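Local coordinates for branched-chain alpha-ketoacid decarboxylase (Lactococcus lactis, PDB 2VBF), which probably decarboxylates branched-chain and aromatic alpha-keto acids to aldehydes, binding thiamine diphosphate and magnesium as its cofactors, at residues L52-Q57 against D190-K195; Y77-Y82 against K87-L92; T311-H316 against G562-E567; I328-I333 against V337-D342; R516-I521 against M532-A537. All coordinates share one frame; numbering follows the deposited sequence.

Contact 1 (L52-Q57 against D190-K195)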
# COMPACT_ATOMS: atom_id res chain seq x y z
N LEU A 52 5.60 15.62 12.40
CA LEU A 52 5.22 15.62 13.82
C LEU A 52 4.86 17.01 14.33
O LEU A 52 3.93 17.14 15.12
CB LEU A 52 6.32 15.00 14.68
CG LEU A 52 6.63 13.52 14.41
CD1 LEU A 52 7.71 13.02 15.37
CD2 LEU A 52 5.40 12.62 14.48
N GLN A 53 5.58 18.04 13.88
CA GLN A 53 5.31 19.42 14.32
C GLN A 53 3.91 19.86 13.85
O GLN A 53 3.15 20.46 14.61
CB GLN A 53 6.40 20.36 13.80
CG GLN A 53 7.78 20.25 14.50
CD GLN A 53 8.56 19.00 14.11
OE1 GLN A 53 8.02 17.89 14.13
NE2 GLN A 53 9.84 19.16 13.78
N PHE A 54 3.57 19.55 12.60
CA PHE A 54 2.23 19.84 12.09
C PHE A 54 1.19 19.01 12.85
O PHE A 54 0.12 19.50 13.16
CB PHE A 54 2.16 19.58 10.58
CG PHE A 54 0.79 19.81 9.98
CD1 PHE A 54 0.17 21.05 10.07
CD2 PHE A 54 0.13 18.79 9.32
CE1 PHE A 54 -1.08 21.26 9.53
CE2 PHE A 54 -1.12 18.99 8.78
CZ PHE A 54 -1.73 20.22 8.88
N LEU A 55 1.52 17.75 13.15
CA LEU A 55 0.64 16.91 13.97
C LEU A 55 0.29 17.56 15.31
O LEU A 55 -0.88 17.54 15.72
CB LEU A 55 1.23 15.51 14.21
CG LEU A 55 0.57 14.38 13.42
CD1 LEU A 55 1.36 13.08 13.59
CD2 LEU A 55 -0.88 14.20 13.84
N ASP A 56 1.27 18.18 15.95
CA ASP A 56 1.03 18.88 17.22
C ASP A 56 -0.10 19.89 17.03
O ASP A 56 -0.94 20.06 17.90
CB ASP A 56 2.27 19.63 17.69
CG ASP A 56 3.38 18.70 18.17
OD1 ASP A 56 3.09 17.56 18.58
OD2 ASP A 56 4.54 19.15 18.14
N GLN A 57 -0.10 20.57 15.87
CA GLN A 57 -1.11 21.59 15.58
C GLN A 57 -2.49 20.99 15.42
O GLN A 57 -3.49 21.59 15.84
CB GLN A 57 -0.72 22.41 14.34
CG GLN A 57 0.61 23.11 14.50
CD GLN A 57 1.03 23.91 13.29
OE1 GLN A 57 1.31 23.34 12.23
NE2 GLN A 57 1.13 25.22 13.44
N ASP A 190 9.64 23.20 8.31
CA ASP A 190 9.81 24.63 8.62
C ASP A 190 8.68 25.50 8.06
O ASP A 190 8.40 26.59 8.57
CB ASP A 190 11.18 25.15 8.11
CG ASP A 190 11.35 25.00 6.62
OD1 ASP A 190 11.74 25.99 5.96
OD2 ASP A 190 11.08 23.88 6.11
N VAL A 191 8.02 25.04 7.00
CA VAL A 191 6.97 25.85 6.37
C VAL A 191 5.70 25.89 7.23
O VAL A 191 5.06 26.94 7.34
CB VAL A 191 6.69 25.38 4.93
CG1 VAL A 191 5.49 26.10 4.35
CG2 VAL A 191 7.94 25.59 4.05
N ALA A 192 5.36 24.76 7.85
CA ALA A 192 4.18 24.68 8.71
C ALA A 192 4.24 25.66 9.88
O ALA A 192 3.23 26.19 10.31
CB ALA A 192 4.00 23.26 9.23
N ALA A 193 5.46 25.87 10.39
CA ALA A 193 5.71 26.80 11.50
C ALA A 193 5.87 28.26 11.07
O ALA A 193 5.93 29.16 11.92
CB ALA A 193 6.94 26.35 12.27
N ALA A 194 5.95 28.52 9.76
CA ALA A 194 6.16 29.87 9.25
C ALA A 194 4.94 30.73 9.51
O ALA A 194 3.82 30.24 9.59
CB ALA A 194 6.48 29.84 7.76
N LYS A 195 5.18 32.03 9.66
CA LYS A 195 4.13 33.00 9.92
C LYS A 195 3.12 33.06 8.78
O LYS A 195 3.49 32.89 7.61
CB LYS A 195 4.75 34.38 10.14
CG LYS A 195 3.81 35.41 10.73

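Contact 2 (Y77-Y82 against K87-L92)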
# COMPACT_ATOMS: atom_id res chain seq x y z
N TYR A 77 -7.83 4.96 2.09
CA TYR A 77 -9.14 4.35 1.94
C TYR A 77 -10.15 4.97 2.91
O TYR A 77 -11.32 5.21 2.56
CB TYR A 77 -9.04 2.85 2.22
CG TYR A 77 -8.33 1.98 1.19
CD1 TYR A 77 -8.22 2.35 -0.16
CD2 TYR A 77 -7.83 0.72 1.56
CE1 TYR A 77 -7.61 1.48 -1.10
CE2 TYR A 77 -7.23 -0.12 0.65
CZ TYR A 77 -7.13 0.26 -0.67
OH TYR A 77 -6.53 -0.60 -1.56
N MET A 78 -9.71 5.16 4.14
CA MET A 78 -10.57 5.71 5.19
C MET A 78 -11.01 7.13 4.86
O MET A 78 -12.18 7.46 5.02
CB MET A 78 -9.87 5.68 6.54
CG MET A 78 -10.81 5.95 7.72
SD MET A 78 -10.16 5.44 9.35
CE MET A 78 -10.06 3.67 9.12
N ALA A 79 -10.05 7.94 4.42
CA ALA A 79 -10.33 9.31 3.97
C ALA A 79 -11.33 9.35 2.81
O ALA A 79 -12.24 10.18 2.77
CB ALA A 79 -9.03 10.02 3.61
N ASP A 80 -11.19 8.42 1.87
CA ASP A 80 -12.13 8.28 0.76
C ASP A 80 -13.57 8.00 1.27
O ASP A 80 -14.49 8.73 0.93
CB ASP A 80 -11.61 7.20 -0.20
CG ASP A 80 -12.47 7.01 -1.43
OD1 ASP A 80 -13.68 6.74 -1.30
OD2 ASP A 80 -11.89 7.03 -2.54
N GLY A 81 -13.75 6.98 2.11
CA GLY A 81 -15.05 6.73 2.73
C GLY A 81 -15.63 7.93 3.47
O GLY A 81 -16.81 8.24 3.35
N TYR A 82 -14.78 8.60 4.24
CA TYR A 82 -15.20 9.81 4.95
C TYR A 82 -15.68 10.87 3.96
O TYR A 82 -16.71 11.51 4.19
CB TYR A 82 -14.02 10.32 5.76
CG TYR A 82 -14.27 11.49 6.70
CD1 TYR A 82 -14.52 11.28 8.05
CD2 TYR A 82 -14.15 12.80 6.26
CE1 TYR A 82 -14.69 12.35 8.94
CE2 TYR A 82 -14.33 13.87 7.13
CZ TYR A 82 -14.59 13.65 8.48
OH TYR A 82 -14.75 14.73 9.35
N LYS A 87 -18.35 14.74 2.49
CA LYS A 87 -18.25 15.54 1.25
C LYS A 87 -16.94 16.37 1.17
O LYS A 87 -16.77 17.23 0.30
CB LYS A 87 -19.53 16.38 1.02
CG LYS A 87 -20.83 15.55 1.09
CD LYS A 87 -20.82 14.36 0.13
CE LYS A 87 -22.10 13.54 0.22
NZ LYS A 87 -22.10 12.45 -0.77
N ALA A 88 -16.03 16.06 2.09
CA ALA A 88 -14.64 16.50 2.04
C ALA A 88 -13.86 15.62 3.01
O ALA A 88 -14.43 15.13 3.98
CB ALA A 88 -14.50 17.99 2.40
N ALA A 89 -12.57 15.44 2.76
CA ALA A 89 -11.72 14.68 3.69
C ALA A 89 -10.26 15.08 3.59
O ALA A 89 -9.84 15.69 2.61
CB ALA A 89 -11.86 13.19 3.44
N ALA A 90 -9.50 14.73 4.62
CA ALA A 90 -8.05 14.91 4.62
C ALA A 90 -7.32 13.79 5.35
O ALA A 90 -7.80 13.23 6.36
CB ALA A 90 -7.67 16.28 5.23
N PHE A 91 -6.15 13.43 4.82
CA PHE A 91 -5.23 12.56 5.55
C PHE A 91 -3.79 13.05 5.39
O PHE A 91 -3.48 13.80 4.47
CB PHE A 91 -5.41 11.08 5.20
CG PHE A 91 -4.91 10.68 3.83
CD1 PHE A 91 -3.70 10.01 3.69
CD2 PHE A 91 -5.68 10.91 2.70
CE1 PHE A 91 -3.23 9.64 2.44
CE2 PHE A 91 -5.23 10.53 1.44
CZ PHE A 91 -4.00 9.89 1.31
N LEU A 92 -2.96 12.66 6.35
CA LEU A 92 -1.60 13.14 6.50
C LEU A 92 -0.63 11.97 6.41
O LEU A 92 -0.79 10.97 7.14
CB LEU A 92 -1.45 13.81 7.87
CG LEU A 92 -0.06 14.31 8.29
CD1 LEU A 92 0.47 15.39 7.36
CD2 LEU A 92 -0.07 14.78 9.76

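Contact 3 (T311-H316 against G562-E567)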
# COMPACT_ATOMS: atom_id res chain seq x y z
N THR A 311 -22.43 -1.66 -16.30
CA THR A 311 -23.23 -1.76 -17.53
C THR A 311 -23.42 -3.21 -18.03
O THR A 311 -23.74 -3.42 -19.20
CB THR A 311 -22.65 -0.89 -18.68
OG1 THR A 311 -21.34 -1.35 -19.04
CG2 THR A 311 -22.60 0.57 -18.26
N GLY A 312 -23.23 -4.19 -17.15
CA GLY A 312 -23.30 -5.60 -17.54
C GLY A 312 -22.33 -5.90 -18.66
O GLY A 312 -22.69 -6.56 -19.65
N ALA A 313 -21.10 -5.38 -18.53
CA ALA A 313 -20.03 -5.49 -19.54
C ALA A 313 -20.41 -4.82 -20.86
O ALA A 313 -20.29 -5.41 -21.94
CB ALA A 313 -19.60 -6.96 -19.75
N PHE A 314 -20.86 -3.57 -20.75
CA PHE A 314 -21.16 -2.71 -21.88
C PHE A 314 -22.32 -3.24 -22.73
O PHE A 314 -22.30 -3.11 -23.95
CB PHE A 314 -19.91 -2.50 -22.74
CG PHE A 314 -18.70 -2.01 -21.95
CD1 PHE A 314 -18.71 -0.76 -21.36
CD2 PHE A 314 -17.57 -2.80 -21.81
CE1 PHE A 314 -17.60 -0.29 -20.66
CE2 PHE A 314 -16.46 -2.34 -21.11
CZ PHE A 314 -16.48 -1.09 -20.53
N THR A 315 -23.33 -3.81 -22.08
CA THR A 315 -24.53 -4.31 -22.77
C THR A 315 -25.74 -3.37 -22.58
O THR A 315 -26.88 -3.78 -22.78
CB THR A 315 -24.90 -5.73 -22.29
OG1 THR A 315 -25.07 -5.75 -20.87
CG2 THR A 315 -23.82 -6.74 -22.69
N HIS A 316 -25.47 -2.12 -22.20
CA HIS A 316 -26.47 -1.07 -22.11
C HIS A 316 -26.96 -0.62 -23.49
O HIS A 316 -26.26 -0.80 -24.49
CB HIS A 316 -25.90 0.14 -21.34
CG HIS A 316 -24.67 0.72 -21.96
ND1 HIS A 316 -23.47 0.04 -22.00
CD2 HIS A 316 -24.44 1.91 -22.56
CE1 HIS A 316 -22.56 0.78 -22.60
NE2 HIS A 316 -23.12 1.92 -22.95
N GLY A 562 -19.45 -12.88 -13.94
CA GLY A 562 -18.18 -13.62 -13.94
C GLY A 562 -17.81 -14.08 -15.34
O GLY A 562 -16.66 -13.96 -15.76
N LYS A 563 -18.81 -14.58 -16.07
CA LYS A 563 -18.59 -15.09 -17.42
C LYS A 563 -18.34 -13.94 -18.41
O LYS A 563 -17.60 -14.11 -19.38
CB LYS A 563 -19.78 -15.96 -17.84
CG LYS A 563 -19.99 -17.19 -16.93
CD LYS A 563 -18.81 -18.15 -17.00
CE LYS A 563 -18.91 -19.32 -16.01
NZ LYS A 563 -18.11 -19.09 -14.75
N LEU A 564 -18.92 -12.78 -18.14
CA LEU A 564 -18.72 -11.61 -18.99
C LEU A 564 -17.34 -11.00 -18.78
O LEU A 564 -16.72 -10.55 -19.74
CB LEU A 564 -19.82 -10.57 -18.76
CG LEU A 564 -21.23 -11.07 -19.09
CD1 LEU A 564 -22.28 -10.00 -18.79
CD2 LEU A 564 -21.31 -11.51 -20.55
N PHE A 565 -16.86 -10.98 -17.53
CA PHE A 565 -15.47 -10.60 -17.26
C PHE A 565 -14.50 -11.55 -17.98
O PHE A 565 -13.52 -11.11 -18.59
CB PHE A 565 -15.14 -10.63 -15.76
CG PHE A 565 -15.68 -9.44 -14.98
CD1 PHE A 565 -15.40 -8.13 -15.35
CD2 PHE A 565 -16.40 -9.66 -13.80
CE1 PHE A 565 -15.88 -7.05 -14.60
CE2 PHE A 565 -16.87 -8.59 -13.04
CZ PHE A 565 -16.61 -7.28 -13.45
N ALA A 566 -14.78 -12.85 -17.91
CA ALA A 566 -13.95 -13.87 -18.56
C ALA A 566 -13.87 -13.60 -20.06
O ALA A 566 -12.79 -13.68 -20.66
CB ALA A 566 -14.52 -15.26 -18.30
N GLU A 567 -15.00 -13.26 -20.65
CA GLU A 567 -15.11 -13.00 -22.08
C GLU A 567 -14.33 -11.74 -22.48
O GLU A 567 -13.69 -11.68 -23.53
CB GLU A 567 -16.59 -12.86 -22.43
CG GLU A 567 -16.92 -12.69 -23.89
CD GLU A 567 -18.41 -12.87 -24.14
OE1 GLU A 567 -19.20 -11.95 -23.80
OE2 GLU A 567 -18.80 -13.96 -24.63

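Contact 4 (I328-I333 against V337-D342)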
# COMPACT_ATOMS: atom_id res chain seq x y z
N ILE A 328 -19.28 16.39 -14.72
CA ILE A 328 -18.38 17.44 -14.25
C ILE A 328 -17.58 18.03 -15.42
O ILE A 328 -17.46 19.25 -15.53
CB ILE A 328 -17.40 16.91 -13.16
CG1 ILE A 328 -18.18 16.47 -11.93
CG2 ILE A 328 -16.37 17.99 -12.79
CD1 ILE A 328 -17.39 15.62 -10.94
N ASP A 329 -17.07 17.18 -16.31
CA ASP A 329 -16.13 17.62 -17.35
C ASP A 329 -16.81 18.10 -18.63
O ASP A 329 -16.23 18.89 -19.39
CB ASP A 329 -15.14 16.51 -17.70
CG ASP A 329 -14.08 16.31 -16.64
OD1 ASP A 329 -13.99 17.13 -15.68
OD2 ASP A 329 -13.33 15.32 -16.76
N GLU A 330 -18.02 17.62 -18.89
CA GLU A 330 -18.71 17.98 -20.12
C GLU A 330 -20.17 17.58 -20.09
O GLU A 330 -20.60 16.83 -19.22
CB GLU A 330 -18.01 17.36 -21.34
CG GLU A 330 -18.18 15.88 -21.47
CD GLU A 330 -17.53 15.29 -22.72
OE1 GLU A 330 -16.67 15.94 -23.35
OE2 GLU A 330 -17.89 14.16 -23.05
N GLY A 331 -20.92 18.12 -21.04
CA GLY A 331 -22.32 17.77 -21.23
C GLY A 331 -22.50 17.41 -22.69
O GLY A 331 -21.71 17.84 -23.54
N ILE A 332 -23.50 16.58 -22.98
CA ILE A 332 -23.85 16.21 -24.35
C ILE A 332 -25.35 16.43 -24.49
O ILE A 332 -26.15 15.72 -23.86
CB ILE A 332 -23.53 14.73 -24.70
CG1 ILE A 332 -22.14 14.31 -24.21
CG2 ILE A 332 -23.63 14.51 -26.21
CD1 ILE A 332 -21.01 14.88 -24.96
N ILE A 333 -25.72 17.44 -25.28
CA ILE A 333 -27.11 17.85 -25.45
C ILE A 333 -27.56 17.34 -26.81
O ILE A 333 -27.28 17.96 -27.84
CB ILE A 333 -27.30 19.39 -25.40
CG1 ILE A 333 -26.60 19.99 -24.18
CG2 ILE A 333 -28.77 19.76 -25.39
CD1 ILE A 333 -25.14 20.21 -24.37
N VAL A 337 -21.68 18.37 -27.99
CA VAL A 337 -20.80 18.41 -26.83
C VAL A 337 -20.62 19.85 -26.36
O VAL A 337 -20.37 20.74 -27.18
CB VAL A 337 -19.41 17.79 -27.12
CG1 VAL A 337 -18.51 17.89 -25.88
CG2 VAL A 337 -19.54 16.35 -27.57
N VAL A 338 -20.76 20.06 -25.06
CA VAL A 338 -20.53 21.37 -24.45
C VAL A 338 -19.61 21.20 -23.25
O VAL A 338 -19.62 20.17 -22.58
CB VAL A 338 -21.84 22.06 -24.01
CG1 VAL A 338 -22.75 22.28 -25.21
CG2 VAL A 338 -22.56 21.23 -22.96
N GLU A 339 -18.78 22.22 -23.00
CA GLU A 339 -17.88 22.22 -21.85
C GLU A 339 -18.02 23.46 -20.95
O GLU A 339 -17.59 23.44 -19.80
CB GLU A 339 -16.43 22.08 -22.33
CG GLU A 339 -16.13 20.78 -23.10
CD GLU A 339 -14.65 20.61 -23.45
OE1 GLU A 339 -13.87 21.57 -23.26
OE2 GLU A 339 -14.27 19.52 -23.91
N ASP A 340 -18.65 24.52 -21.47
CA ASP A 340 -18.70 25.82 -20.79
C ASP A 340 -19.85 25.94 -19.79
O ASP A 340 -20.70 26.83 -19.90
CB ASP A 340 -18.72 26.97 -21.82
CG ASP A 340 -19.93 26.92 -22.75
OD1 ASP A 340 -20.42 25.81 -23.07
OD2 ASP A 340 -20.38 28.01 -23.19
N PHE A 341 -19.87 25.06 -18.79
CA PHE A 341 -20.91 25.09 -17.76
C PHE A 341 -20.40 24.47 -16.47
O PHE A 341 -19.47 23.66 -16.50
CB PHE A 341 -22.14 24.32 -18.23
CG PHE A 341 -21.95 22.83 -18.20
CD1 PHE A 341 -22.37 22.09 -17.10
CD2 PHE A 341 -21.30 22.19 -19.23
CE1 PHE A 341 -22.16 20.72 -17.05
CE2 PHE A 341 -21.09 20.83 -19.19
CZ PHE A 341 -21.52 20.10 -18.10
N ASP A 342 -21.02 24.84 -15.35
CA ASP A 342 -20.76 24.21 -14.06
C ASP A 342 -21.83 23.17 -13.73
O ASP A 342 -23.01 23.49 -13.61
CB ASP A 342 -20.69 25.25 -12.94
CG ASP A 342 -20.32 24.64 -11.60
OD1 ASP A 342 -19.13 24.30 -11.41
OD2 ASP A 342 -21.21 24.50 -10.74
O HOH W 1 -17.59 21.37 -17.40

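Contact 5 (R516-I521 against M532-A537)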
# COMPACT_ATOMS: atom_id res chain seq x y z
N ARG A 516 -17.46 -3.90 24.00
CA ARG A 516 -17.15 -3.03 22.85
C ARG A 516 -17.55 -3.72 21.54
O ARG A 516 -18.31 -3.16 20.73
CB ARG A 516 -15.65 -2.71 22.85
CG ARG A 516 -15.13 -1.95 21.61
CD ARG A 516 -15.19 -0.43 21.78
NE ARG A 516 -16.54 0.02 22.13
CZ ARG A 516 -17.53 0.26 21.27
NH1 ARG A 516 -17.37 0.12 19.96
NH2 ARG A 516 -18.71 0.66 21.74
N VAL A 517 -17.05 -4.93 21.34
CA VAL A 517 -17.36 -5.72 20.15
C VAL A 517 -18.02 -7.05 20.52
O VAL A 517 -17.51 -7.78 21.37
CB VAL A 517 -16.09 -6.05 19.34
CG1 VAL A 517 -16.47 -6.71 18.01
CG2 VAL A 517 -15.27 -4.79 19.11
N VAL A 518 -19.13 -7.34 19.85
CA VAL A 518 -19.78 -8.64 19.93
C VAL A 518 -19.45 -9.45 18.67
O VAL A 518 -19.78 -9.04 17.54
CB VAL A 518 -21.31 -8.50 20.04
CG1 VAL A 518 -21.95 -9.88 20.13
CG2 VAL A 518 -21.67 -7.65 21.26
N SER A 519 -18.81 -10.60 18.87
CA SER A 519 -18.40 -11.45 17.75
C SER A 519 -19.24 -12.72 17.66
O SER A 519 -19.60 -13.31 18.68
CB SER A 519 -16.92 -11.79 17.88
OG SER A 519 -16.14 -10.60 17.89
N LYS A 520 -19.53 -13.13 16.42
CA LYS A 520 -20.44 -14.23 16.12
C LYS A 520 -19.95 -15.06 14.94
O LYS A 520 -19.29 -14.52 14.06
CB LYS A 520 -21.82 -13.70 15.73
CG LYS A 520 -22.48 -12.77 16.71
CD LYS A 520 -23.00 -13.52 17.92
CE LYS A 520 -23.88 -12.63 18.77
NZ LYS A 520 -24.41 -13.37 19.94
N ILE A 521 -20.31 -16.34 14.92
CA ILE A 521 -20.21 -17.16 13.70
C ILE A 521 -21.62 -17.61 13.29
O ILE A 521 -22.36 -18.15 14.10
CB ILE A 521 -19.31 -18.40 13.88
CG1 ILE A 521 -17.88 -17.99 14.26
CG2 ILE A 521 -19.28 -19.22 12.61
CD1 ILE A 521 -16.90 -19.17 14.34
N MET A 532 -28.56 -10.53 13.14
CA MET A 532 -28.84 -9.25 12.50
C MET A 532 -29.75 -8.37 13.35
O MET A 532 -29.49 -7.19 13.54
CB MET A 532 -29.45 -9.45 11.11
CG MET A 532 -30.04 -8.20 10.52
SD MET A 532 -28.79 -6.99 10.05
CE MET A 532 -28.70 -7.47 8.34
N LYS A 533 -30.83 -8.96 13.87
CA LYS A 533 -31.78 -8.22 14.70
C LYS A 533 -31.14 -7.78 16.01
O LYS A 533 -31.34 -6.65 16.47
CB LYS A 533 -33.01 -9.09 15.00
CG LYS A 533 -33.89 -9.33 13.80
CD LYS A 533 -35.07 -10.20 14.20
CE LYS A 533 -36.14 -10.20 13.12
NZ LYS A 533 -37.32 -11.05 13.53
N GLU A 534 -30.37 -8.69 16.60
CA GLU A 534 -29.60 -8.44 17.82
C GLU A 534 -28.67 -7.25 17.59
O GLU A 534 -28.66 -6.29 18.37
CB GLU A 534 -28.80 -9.71 18.16
CG GLU A 534 -27.93 -9.68 19.41
CD GLU A 534 -27.02 -10.92 19.52
OE1 GLU A 534 -27.12 -11.81 18.65
OE2 GLU A 534 -26.22 -10.98 20.47
N ALA A 535 -27.91 -7.31 16.49
CA ALA A 535 -26.97 -6.23 16.12
C ALA A 535 -27.70 -4.90 15.93
O ALA A 535 -27.32 -3.89 16.54
CB ALA A 535 -26.20 -6.61 14.85
N GLN A 536 -28.75 -4.90 15.11
CA GLN A 536 -29.52 -3.68 14.83
C GLN A 536 -30.12 -3.03 16.08
O GLN A 536 -30.16 -1.81 16.20
CB GLN A 536 -30.65 -3.99 13.85
CG GLN A 536 -30.16 -4.29 12.47
CD GLN A 536 -29.81 -3.05 11.70
OE1 GLN A 536 -29.36 -2.05 12.27
NE2 GLN A 536 -30.00 -3.10 10.39
N ALA A 537 -30.58 -3.87 17.01
CA ALA A 537 -31.15 -3.39 18.27
C ALA A 537 -30.10 -2.72 19.16
O ALA A 537 -30.38 -1.70 19.79
CB ALA A 537 -31.81 -4.55 19.02

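Contact 1 (L52-Q57 against D190-K195)
Phe54 and Ala192 mark the nearest approach of the two backbones, with 6.2 Å between Phe54 CA and Ala192 CA. Segment 52-57 is helical, whereas in 190-195 a short, weakly bonded helix gives way to extended chain by Ala194. Both flank the parallel alpha/beta sheet of the N-terminal domain, the fold that in this family holds the pyrimidine end of the cofactor; the contact itself lies away from the cofactor, the Phe54 side chain being about 14 Å from a bound thiamine diphosphate. Ala192 points its methyl at the neighbouring helix, and Ala192 CB comes to 4.3 Å from Phe54 CB. A methyl suits a place where two helical backbones run so near. With CG of Phe54 opposite its backbone N (chi1 178°), the ring passes beside that methyl obliquely and reaches into an apolar layer formed by Leu31 and Leu32 of helix 27-37 and Leu187 of strand 183-188. Backbone hydrogen bonds of Ala192 to Gly28 and of Ala194 to Val27 tie the second segment to the start of that same helix, and just before it Thr26 OG1 takes a weak hydrogen bond from Gln57 NE2. Gln57, whose long chain can reach from its helix toward Ala192, is extended beyond CG. Across the contact its amide makes only van der Waals approaches, Gln57 OE1 lying 4.0 Å from Ala192 CB.

Contact 2 (Y77-Y82 against K87-L92)
Tyr82 swings its ring to the strand side of the helix by placing CG opposite the backbone N (chi1 -173°), while Phe91 sets its own CG between backbone N and carbonyl carbon (chi1 73°), which lays the ring beside Ala79. Helix 77-82 and strand 89-92 run nearly antiparallel, 166° apart, with axes 7.3 Å from each other: the return half of a beta-alpha-beta crossover, entered through Lys87 with its positive phi. So close an approach suits alanine. Ala79 CB rests 3.6 Å from Phe91 CD2, and Ala89 CB presses against the helix backbone, 3.1 Å from Ala79 O. Tyr82 CD2 meets the same Ala89 CB obliquely at 3.7 Å. Farther out, the Tyr82 hydroxyl is hydrogen-bonded to Glu42 OE1 and Glu41 N, and its ring meets Phe44 edge-to-face, so that hydroxyl and ring each have a partner. Ala88 O approaches the ring at its edge, near its plane, 3.3 Å from Tyr82 CD2. This carbonyl is buried without a hydrogen-bond partner, and the slightly positive ring hydrogens are probably its modest electrostatic compensation in a contact otherwise held by apolar packing.

Contact 3 (T311-H316 against G562-E567)
Leu564 meets the 311-316 loop from its first side-chain carbon onward. Leu564 CB lies 3.7 Å from Ala313 CB, and the small alanine methyl lets the helix come close to the loop. CG sits beside the backbone N (chi1 -61°) and carries the branch across toward Gly312, where Leu564 CD1 arrives 4.2 Å from Ala313 CB. The same methyl, Leu564 CD1, ends 3.6 Å from Gly312 O, over a peptide rather than another side chain. The contact is thus purely van der Waals, and a branched leucine suits it by filling the angle between methyl and carbonyl. The loop offers this surface because Gly312, Ala313 and Phe314 all have positive phi, forming a left-handed turn. Glycine fits the first of these places readily, since a side chain there would collide with Thr315 OG1. Thr311 OG1 accepts from Phe314 N at 2.8 Å in an ST motif, and Thr315 N bonds to Thr311 O at 2.9 Å, which closes the turn. In the fold, the turn belongs to the loop between strands 298-302 and 323-326 of the central domain, and it lies against the C-terminal helix 556-568, where Met561 also touches Ala313 and Gln568 touches Phe314. The second subunit adjoins both elements: Phe133 of that chain packs on Phe314, and the ring of its His135 meets that of Phe565 on the helix itself.

Contact 4 (I328-I333 against V337-D342)
Gly331 and Val338 pair through two short, nearly straight backbone bonds, Gly331 N to Val338 O at 2.9 Å (172° at the hydrogen) and Val338 N to Gly331 O at 2.9 Å. Packing is tight here. A side chain at Gly331 would crowd both Val338 CG2 and Phe341 CE2, so glycine suits the spot. Phe341 turns its ring edge to the strand backbone, with Phe341 CE2 3.3 Å from Gly331 N, while Ile217 and Val346 also touch the side chain. Were this ring cut back to a methyl, as in an alanine, a gap would probably open beside Gly331 and leave Ile217 and Val346 without their aromatic partner. On the Ile332-Val337 face of the sheet the two branched side chains lie side by side, and Ile332 CD1 reaches 3.3 Å from Val337 CG2, closer than carbons usually pack. The other end is looser. Glu330 and Glu339 bring like charges together, Glu330 OE1 4.3 Å from Glu339 OE2, a proximity that solvent probably screens. Beyond, where the chains part, a water lies within bonding reach of both Ile328 O, at 2.8 Å, and Phe341 O, at 3.1 Å, though it has more acceptors around it than protons. The whole is a beta hairpin, strands 331-333 and 336-338, which extends one edge of the mostly parallel sheet of the central domain, 331-333 running antiparallel to its neighbours on both sides.

Contact 5 (R516-I521 against M532-A537)
Val518 is the first residue of strand 517-521 to meet the helix, its CG1 only grazing Glu534 OE2 at 4.4 Å. Val518 CA lies 8.5 Å from Ala535 CA, wide enough that side chains must bridge the space. Beta-branched valine suits the strand, and it also packs on Tyr543 of the adjacent strand. Ser519, by the alternation of a strand, belongs to the other face, where it packs on Pro507. Lys520 then points toward the helix again. Its chain bends at chi2 (-74°), bringing the ammonium group back to Glu534, which comes from the opposite direction with an extended chain. Lys520 NZ donates at 3.0 Å to Glu534 OE2, which accepts with its syn lone pair, on the side of the other oxygen; a weak second bond runs from Lys520 NZ to Glu534 OE1 at 3.4 Å. Lys520 CE sits 3.3 Å from both Glu534 OE1 and Glu534 OE2, so the lysine end faces both oxygens, with NZ leaning to OE2. Exchanging the carboxylate for the neutral amide of a glutamine is likely to leave the ammonium group without this counter-charge. Strand 517-522, helix 525-537 and strand 542-548 form a beta-alpha-beta unit in the C-terminal thiamine diphosphate-binding domain. The chemistry implies an electrostatic link at the surface, joining the edge strand to its crossover helix with little apolar burial.

In the fold
From the N terminus, contact 1 opens on helix 52-60 and closes 133 residues later, just after strand 183-188 of the first parallel sheet. Contact 2 is nested inside that loop, and the two touch: Leu55 CG lies 3.7 Å from Leu92 CD2, joining strand 89-94 to helix 52-60. Contact 3 then opens in the central domain and closes only at the C-terminal helix, so its loop spans much of the chain and encloses contacts 4 and 5. Those follow in series, in the central and C-terminal cofactor-binding domains, with centres about 47 Å apart on opposite sides of the chain's centre. No two loops cross.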